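PDB 5EWP: ARO (armadillo repeats only protein) from Plasmodium falciparum Santa Lucia, which probably acts as an armadillo-repeat protein-binding scaffold in the translocation and attachment of rhoptries to the apical pole of the parasite. Local coordinates for residues A[62-65]-A[66-70]; A[84-87]-A[88-91]; A[106-109]-A[110-114]. One frame throughout, in Å; residues are numbered along the deposited sequence.

Interaction 1. Residues A[62-65]-A[66-70]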
ATOM      1  N   SER A  62       1.713  14.487  10.920  1.00 15.34           N
ATOM      2  CA  SER A  62       1.289  15.252   9.751  1.00 16.18           C
ATOM      3  C   SER A  62       0.988  14.308   8.593  1.00 14.91           C
ATOM      4  O   SER A  62      -0.013  14.465   7.900  1.00 16.50           O
ATOM      5  CB  SER A  62       2.368  16.261   9.369  1.00 14.52           C
ATOM      6  OG  SER A  62       2.536  17.239  10.397  1.00 18.42           O
ATOM      7  N   ALA A  63       1.849  13.314   8.401  1.00 15.48           N
ATOM      8  CA  ALA A  63       1.610  12.278   7.398  1.00 13.37           C
ATOM      9  C   ALA A  63       0.283  11.569   7.690  1.00 12.57           C
ATOM     10  O   ALA A  63      -0.473  11.249   6.770  1.00 14.88           O
ATOM     11  CB  ALA A  63       2.768  11.281   7.361  1.00 15.95           C
ATOM     12  N   THR A  64      -0.004  11.338   8.974  1.00 15.15           N
ATOM     13  CA  THR A  64      -1.255  10.691   9.345  1.00 14.27           C
ATOM     14  C   THR A  64      -2.474  11.586   9.017  1.00 15.47           C
ATOM     15  O   THR A  64      -3.476  11.107   8.505  1.00 17.11           O
ATOM     16  CB  THR A  64      -1.252  10.303  10.832  1.00 16.34           C
ATOM     17  OG1 THR A  64      -0.113   9.465  11.088  1.00 18.55           O
ATOM     18  CG2 THR A  64      -2.518   9.556  11.181  1.00 19.67           C
ATOM     19  N   GLN A  65      -2.388  12.885   9.284  1.00 15.30           N
ATOM     20  CA  GLN A  65      -3.514  13.761   8.953  1.00 14.89           C
ATOM     21  C   GLN A  65      -3.733  13.813   7.446  1.00 15.54           C
ATOM     22  O   GLN A  65      -4.876  13.895   6.986  1.00 16.39           O
ATOM     23  CB  GLN A  65      -3.304  15.176   9.484  1.00 14.43           C
ATOM     24  CG  GLN A  65      -3.188  15.250  11.019  1.00 26.52           C
ATOM     25  CD  GLN A  65      -4.390  14.659  11.756  1.00 34.84           C
ATOM     26  OE1 GLN A  65      -4.231  14.057  12.815  1.00 43.58           O
ATOM     27  NE2 GLN A  65      -5.587  14.833  11.203  1.00 26.83           N
ATOM     28  N   LEU A  66      -2.643  13.769   6.681  1.00 16.49           N
ATOM     29  CA  LEU A  66      -2.756  13.753   5.218  1.00 17.87           C
ATOM     30  C   LEU A  66      -3.438  12.462   4.758  1.00 19.16           C
ATOM     31  O   LEU A  66      -4.282  12.482   3.854  1.00 15.40           O
ATOM     32  CB  LEU A  66      -1.377  13.905   4.565  1.00 13.83           C
ATOM     33  CG  LEU A  66      -0.802  15.322   4.631  1.00 16.83           C
ATOM     34  CD1 LEU A  66       0.699  15.355   4.306  1.00 16.60           C
ATOM     35  CD2 LEU A  66      -1.587  16.292   3.732  1.00 18.26           C
ATOM     36  N   ALA A  67      -3.099  11.348   5.402  1.00 14.63           N
ATOM     37  CA  ALA A  67      -3.742  10.074   5.093  1.00 15.34           C
ATOM     38  C   ALA A  67      -5.247  10.132   5.376  1.00 18.39           C
ATOM     39  O   ALA A  67      -6.059   9.583   4.632  1.00 17.71           O
ATOM     40  CB  ALA A  67      -3.097   8.952   5.881  1.00 11.44           C
ATOM     41  N   ILE A  68      -5.609  10.798   6.464  1.00 15.63           N
ATOM     42  CA  ILE A  68      -7.013  10.957   6.818  1.00 17.05           C
ATOM     43  C   ILE A  68      -7.741  11.752   5.747  1.00 22.56           C
ATOM     44  O   ILE A  68      -8.827  11.364   5.304  1.00 21.95           O
ATOM     45  CB  ILE A  68      -7.151  11.624   8.213  1.00 20.55           C
ATOM     46  CG1 ILE A  68      -6.694  10.634   9.279  1.00 19.36           C
ATOM     47  CG2 ILE A  68      -8.585  12.053   8.463  1.00 24.89           C
ATOM     48  CD1 ILE A  68      -6.519  11.253  10.680  1.00 17.71           C
ATOM     49  N   LEU A  69      -7.127  12.835   5.287  1.00 17.40           N
ATOM     50  CA  LEU A  69      -7.736  13.627   4.229  1.00 14.58           C
ATOM     51  C   LEU A  69      -7.865  12.803   2.953  1.00 19.39           C
ATOM     52  O   LEU A  69      -8.893  12.871   2.261  1.00 21.31           O
ATOM     53  CB  LEU A  69      -6.934  14.899   3.975  1.00 13.50           C
ATOM     54  CG  LEU A  69      -6.875  15.900   5.133  1.00 22.87           C
ATOM     55  CD1 LEU A  69      -6.015  17.104   4.769  1.00 23.08           C
ATOM     56  CD2 LEU A  69      -8.284  16.324   5.540  1.00 26.61           C
ATOM     57  N   ALA A  70      -6.833  12.025   2.639  1.00 19.15           N
ATOM     58  CA  ALA A  70      -6.869  11.170   1.443  1.00 19.49           C
ATOM     59  C   ALA A  70      -7.939  10.075   1.535  1.00 24.50           C
ATOM     60  O   ALA A  70      -8.383   9.539   0.518  1.00 25.29           O
ATOM     61  CB  ALA A  70      -5.493  10.537   1.193  1.00 17.23           C
TER
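Leu66 N donates to Ser62 O and Ala67 N to Ala63 O, each at 3.0 Å, within helix 58-70; Ile68 N to Thr64 O and Leu69 N to Gln65 O repeat the i to i+4 step. The turn continues with Ala70 N on Leu66 O, and Ile68 O accepts from Ser71 OG. The two hydroxyls face backward along the helix: Ser62 OG bonds to Ile58 O and Thr64 OG1 to Ala60 O, a carbonyl four residues earlier in each case.

The side chains that meet are Gln65 and Ile68, lying alongside each other and pointing the same way. Gln65 bends at chi2 (-57°), which folds its amide back so that NE2 rests 3.7 Å from Ile68 CD1, a van der Waals contact between the amide nitrogen and the methyl. CG1 of the isoleucine lies 3.3 Å from Thr64 O, and CD1 lies 4.4 Å from Thr64 CG2. Leu66 CG covers Ser62 O at 3.5 Å.

Beyond this helix, Gln65 and Leu66 pack on Phe31 of helix 28-34, while Ala63 and Thr64 meet Ala105 of helix 100-113. The carbonyls of residues 62-66 and both hydroxyls are bonded within the helix, which is consistent with its largely apolar packing against helices 28-34 and 100-113 in this armadillo-type stack.

Interaction 2. Residues A[84-87]-A[88-91]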
ATOM      1  N   GLU A  84      -0.401  17.740  -5.670  1.00 17.92           N
ATOM      2  CA  GLU A  84       0.048  19.049  -6.147  1.00 21.43           C
ATOM      3  C   GLU A  84       0.904  19.771  -5.116  1.00 22.05           C
ATOM      4  O   GLU A  84       1.656  20.680  -5.446  1.00 21.39           O
ATOM      5  CB  GLU A  84      -1.162  19.888  -6.534  1.00 22.92           C
ATOM      6  CG  GLU A  84      -1.792  19.414  -7.847  1.00 27.04           C
ATOM      7  CD  GLU A  84      -3.191  19.958  -8.058  1.00 49.62           C
ATOM      8  OE1 GLU A  84      -3.711  20.639  -7.145  1.00 55.44           O
ATOM      9  OE2 GLU A  84      -3.767  19.718  -9.143  1.00 51.99           O
ATOM     10  N   ALA A  85       0.815  19.317  -3.873  1.00 16.72           N
ATOM     11  CA  ALA A  85       1.586  19.886  -2.776  1.00 19.85           C
ATOM     12  C   ALA A  85       2.921  19.154  -2.616  1.00 25.82           C
ATOM     13  O   ALA A  85       3.642  19.359  -1.636  1.00 19.54           O
ATOM     14  CB  ALA A  85       0.765  19.818  -1.476  1.00 17.26           C
ATOM     15  N   ASN A  86       3.227  18.297  -3.590  1.00 17.37           N
ATOM     16  CA  ASN A  86       4.432  17.458  -3.594  1.00 14.23           C
ATOM     17  C   ASN A  86       4.396  16.376  -2.505  1.00 14.04           C
ATOM     18  O   ASN A  86       5.436  15.867  -2.074  1.00 16.79           O
ATOM     19  CB  ASN A  86       5.698  18.315  -3.444  1.00 22.69           C
ATOM     20  CG  ASN A  86       6.947  17.585  -3.880  1.00 26.79           C
ATOM     21  OD1 ASN A  86       6.947  16.893  -4.901  1.00 26.32           O
ATOM     22  ND2 ASN A  86       8.010  17.702  -3.090  1.00 25.70           N
ATOM     23  N   GLY A  87       3.198  15.996  -2.079  1.00 17.41           N
ATOM     24  CA  GLY A  87       3.076  14.972  -1.051  1.00 16.41           C
ATOM     25  C   GLY A  87       3.676  13.613  -1.407  1.00 15.59           C
ATOM     26  O   GLY A  87       4.224  12.928  -0.553  1.00 15.62           O
ATOM     27  N   ILE A  88       3.583  13.194  -2.666  1.00 14.05           N
ATOM     28  CA  ILE A  88       3.981  11.824  -2.970  1.00 11.67           C
ATOM     29  C   ILE A  88       5.491  11.635  -2.802  1.00 14.04           C
ATOM     30  O   ILE A  88       5.929  10.641  -2.222  1.00 14.88           O
ATOM     31  CB  ILE A  88       3.509  11.408  -4.396  1.00 12.69           C
ATOM     32  CG1 ILE A  88       1.987  11.233  -4.381  1.00 17.93           C
ATOM     33  CG2 ILE A  88       4.182  10.104  -4.832  1.00 12.94           C
ATOM     34  CD1 ILE A  88       1.348  11.029  -5.770  1.00 22.54           C
ATOM     35  N   ALA A  89       6.290  12.596  -3.276  1.00 14.62           N
ATOM     36  CA  ALA A  89       7.747  12.519  -3.083  1.00 17.60           C
ATOM     37  C   ALA A  89       8.105  12.536  -1.592  1.00 15.94           C
ATOM     38  O   ALA A  89       8.991  11.820  -1.144  1.00 16.40           O
ATOM     39  CB  ALA A  89       8.446  13.669  -3.801  1.00 19.12           C
ATOM     40  N   VAL A  90       7.370  13.340  -0.842  1.00 15.16           N
ATOM     41  CA  VAL A  90       7.584  13.453   0.596  1.00 13.58           C
ATOM     42  C   VAL A  90       7.275  12.125   1.307  1.00 17.69           C
ATOM     43  O   VAL A  90       8.034  11.692   2.172  1.00 19.31           O
ATOM     44  CB  VAL A  90       6.750  14.600   1.168  1.00 14.99           C
ATOM     45  CG1 VAL A  90       6.729  14.556   2.690  1.00 18.29           C
ATOM     46  CG2 VAL A  90       7.308  15.944   0.683  1.00 22.16           C
ATOM     47  N   PHE A  91       6.187  11.457   0.929  1.00 13.40           N
ATOM     48  CA  PHE A  91       5.873  10.150   1.512  1.00 17.64           C
ATOM     49  C   PHE A  91       6.915   9.095   1.127  1.00 17.50           C
ATOM     50  O   PHE A  91       7.269   8.239   1.931  1.00 12.45           O
ATOM     51  CB  PHE A  91       4.477   9.668   1.088  1.00 12.13           C
ATOM     52  CG  PHE A  91       3.360  10.498   1.649  1.00 17.80           C
ATOM     53  CD1 PHE A  91       3.350  10.845   2.993  1.00 18.59           C
ATOM     54  CD2 PHE A  91       2.317  10.922   0.837  1.00 15.80           C
ATOM     55  CE1 PHE A  91       2.317  11.612   3.517  1.00 23.50           C
ATOM     56  CE2 PHE A  91       1.285  11.694   1.359  1.00 15.66           C
ATOM     57  CZ  PHE A  91       1.290  12.037   2.694  1.00 15.51           C
TER
HETATM   58  O   HOH W   1       5.755  14.425  -5.481  1.00 19.26           O
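Gly87 O accepts from Phe91 N at 2.9 Å, while the preceding bond, Val90 N to Asn86 O, is weak at 3.4 Å, as helix 87-95 starts from a sharp turn. The Asn86 side chain reaches the helix partly through water. Its CG stands anti to the backbone N (chi1 -162°), which carries the amide toward Ala89: OD1 lies 3.7 Å from Ala89 CB, and a water donates to Asn86 OD1 (2.8 Å) and accepts from Ala89 N (2.9 Å). This water bridges the exposed amide to an N-H of the first helical turn, although Asn86, at the N-cap position, makes no direct side-chain capping bond.

The same residue closes the helix before. With positive phi (68°), Asn86 is the C-prime residue of a Schellman motif in which Gly87 N bonds to Ile82 O and Asn86 N to Arg83 O, so helix 77-84 ends and helix 87-95 begins within a few residues, a tight corner between consecutive helices.

Val90 lays CG2 3.3 Å from Asn86 O, beside the weak bond. The Phe91 ring leans back to the turn, CD2 lying 3.1 Å from Gly87 O, the atom that also takes the Phe91 N-H. The rest of the ring enters the interior, among Ala63 and Leu66 of helix 58-70 and Ala109, Leu110 and Leu113 of helix 100-113; Ile88 packs instead against Cys123 and Met124 of helix 118-126.

Interaction 3. Residues A[106-109]-A[110-114]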
ATOM      1  N   ALA A 106       3.273   6.706   5.909  1.00 11.39           N
ATOM      2  CA  ALA A 106       3.497   6.881   4.468  1.00 11.47           C
ATOM      3  C   ALA A 106       2.808   5.801   3.646  1.00 16.10           C
ATOM      4  O   ALA A 106       2.222   6.088   2.607  1.00 15.39           O
ATOM      5  CB  ALA A 106       5.023   6.899   4.155  1.00 12.85           C
ATOM      6  N   VAL A 107       2.881   4.556   4.099  1.00 11.02           N
ATOM      7  CA  VAL A 107       2.184   3.474   3.418  1.00 15.25           C
ATOM      8  C   VAL A 107       0.670   3.697   3.433  1.00 16.10           C
ATOM      9  O   VAL A 107       0.013   3.574   2.397  1.00 11.97           O
ATOM     10  CB  VAL A 107       2.517   2.107   4.062  1.00 14.62           C
ATOM     11  CG1 VAL A 107       1.545   1.034   3.594  1.00 11.43           C
ATOM     12  CG2 VAL A 107       3.956   1.717   3.733  1.00 16.70           C
ATOM     13  N   VAL A 108       0.117   4.033   4.598  1.00 15.04           N
ATOM     14  CA  VAL A 108      -1.319   4.310   4.666  1.00 11.32           C
ATOM     15  C   VAL A 108      -1.711   5.463   3.722  1.00  9.74           C
ATOM     16  O   VAL A 108      -2.670   5.326   2.940  1.00 15.13           O
ATOM     17  CB  VAL A 108      -1.762   4.643   6.105  1.00 14.59           C
ATOM     18  CG1 VAL A 108      -3.230   5.103   6.117  1.00 15.99           C
ATOM     19  CG2 VAL A 108      -1.549   3.419   7.004  1.00 12.68           C
ATOM     20  N   ALA A 109      -0.964   6.566   3.759  1.00 11.87           N
ATOM     21  CA  ALA A 109      -1.267   7.716   2.882  1.00 13.69           C
ATOM     22  C   ALA A 109      -1.220   7.319   1.413  1.00 14.52           C
ATOM     23  O   ALA A 109      -2.141   7.619   0.651  1.00 13.28           O
ATOM     24  CB  ALA A 109      -0.299   8.876   3.118  1.00 14.25           C
ATOM     25  N   LEU A 110      -0.139   6.664   1.022  1.00 11.57           N
ATOM     26  CA  LEU A 110       0.034   6.285  -0.388  1.00 13.76           C
ATOM     27  C   LEU A 110      -1.028   5.294  -0.830  1.00 15.71           C
ATOM     28  O   LEU A 110      -1.490   5.344  -1.970  1.00 15.01           O
ATOM     29  CB  LEU A 110       1.438   5.713  -0.623  1.00 12.08           C
ATOM     30  CG  LEU A 110       2.569   6.751  -0.532  1.00 13.98           C
ATOM     31  CD1 LEU A 110       3.906   6.062  -0.453  1.00 14.03           C
ATOM     32  CD2 LEU A 110       2.553   7.701  -1.742  1.00 12.18           C
ATOM     33  N   SER A 111      -1.441   4.396   0.059  1.00 16.81           N
ATOM     34  CA  SER A 111      -2.445   3.420  -0.346  1.00 15.97           C
ATOM     35  C   SER A 111      -3.773   4.115  -0.647  1.00 19.90           C
ATOM     36  O   SER A 111      -4.413   3.801  -1.645  1.00 17.75           O
ATOM     37  CB  SER A 111      -2.627   2.326   0.711  1.00 17.70           C
ATOM     38  OG  SER A 111      -3.154   2.842   1.916  1.00 22.31           O
ATOM     39  N   PHE A 112      -4.178   5.078   0.181  1.00 14.70           N
ATOM     40  CA  PHE A 112      -5.389   5.844  -0.130  1.00 13.19           C
ATOM     41  C   PHE A 112      -5.227   6.737  -1.359  1.00 13.75           C
ATOM     42  O   PHE A 112      -6.171   6.907  -2.137  1.00 15.98           O
ATOM     43  CB  PHE A 112      -5.812   6.708   1.051  1.00 17.92           C
ATOM     44  CG  PHE A 112      -6.497   5.927   2.135  1.00 20.82           C
ATOM     45  CD1 PHE A 112      -7.699   5.276   1.878  1.00 22.43           C
ATOM     46  CD2 PHE A 112      -5.941   5.837   3.395  1.00 18.47           C
ATOM     47  CE1 PHE A 112      -8.333   4.542   2.872  1.00 27.20           C
ATOM     48  CE2 PHE A 112      -6.576   5.114   4.401  1.00 25.00           C
ATOM     49  CZ  PHE A 112      -7.767   4.462   4.130  1.00 25.11           C
ATOM     50  N   LEU A 113      -4.049   7.331  -1.519  1.00 12.21           N
ATOM     51  CA  LEU A 113      -3.818   8.227  -2.650  1.00 15.87           C
ATOM     52  C   LEU A 113      -3.854   7.472  -3.969  1.00 11.98           C
ATOM     53  O   LEU A 113      -4.083   8.072  -5.030  1.00 13.82           O
ATOM     54  CB  LEU A 113      -2.478   8.948  -2.505  1.00 10.55           C
ATOM     55  CG  LEU A 113      -2.434  10.010  -1.398  1.00 16.37           C
ATOM     56  CD1 LEU A 113      -1.001  10.414  -1.218  1.00 18.78           C
ATOM     57  CD2 LEU A 113      -3.284  11.201  -1.805  1.00 13.21           C
ATOM     58  N   SER A 114      -3.617   6.167  -3.906  1.00  9.83           N
ATOM     59  CA  SER A 114      -3.566   5.355  -5.133  1.00 13.50           C
ATOM     60  C   SER A 114      -4.952   4.904  -5.580  1.00 16.32           C
ATOM     61  O   SER A 114      -5.101   4.319  -6.658  1.00 17.91           O
ATOM     62  CB  SER A 114      -2.668   4.134  -4.947  1.00 14.96           C
ATOM     63  OG  SER A 114      -3.290   3.146  -4.134  1.00 19.04           O
TER
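Ser111 turns its hydroxyl back onto the helix: OG donates to Val108 O at 2.7 Å, one turn earlier. Its chi1 of 65° puts OG between the backbone N and the carbonyl carbon, the crowded position, from which it can reach this carbonyl. OG approaches well off the line of the C=O, at 118°, tilted from the carbonyl plane. Val108 O also receives Phe112 N at 3.2 Å, and both donors come from the same face of its plane. Two bonds thus grip one oxygen, the hydrogen bond from Phe112 N being longer than those beside it, such as Leu113 N to Ala109 O at 2.9 Å.

Val108 and Phe112 lie side by side and point the same way. Val108 CG1 touches Phe112 CE2 at 3.8 Å; on the same ring, CD2 comes within 3.3 Å of Val108 O.

This is the C-terminal half of helix 100-113, a central member of the armadillo-type stack. Leu110 packs on Leu95 of helix 87-95 and Met124 of helix 118-126, and Ser111 on Thr151 of helix 142-156, so one helix touches those before and after it in the chain.

Leu110 and Leu113 share a conformation, with CG anti to the carbonyl carbon (chi1 near -70°). Each leans on the carbonyl four residues back: Leu110 CG lies 3.2 Å from Ala106 O, and Leu113 CG lies 3.2 Å from Ala109 O. At the end of the turn Ser114 OG donates to Ser111 O and also bonds with Asn154 ND2, linking this helix to helix 142-156.

Interactions 1 and 3 are buried contacts within single helices, 58-70 and 100-113, whereas interaction 2 is partly buried at the corner between helices 77-84 and 87-95. Their centres lie about 9 to 12 Å apart and all three touch. The Phe91 ring of interaction 2 is shared: CZ meets Leu66 CD1 of interaction 1 at 3.7 Å and Ala109 CB of interaction 3 at 3.6 Å. Small residues bring interactions 1 and 3 together, Ala67 CB lying 3.7 Å from Ala109 CA. Water bridging marks the exposed corner of interaction 2; in the buried pair, serine and threonine hydroxyls bond back to carbonyls of their own helices, Ser114 also reaching Asn154.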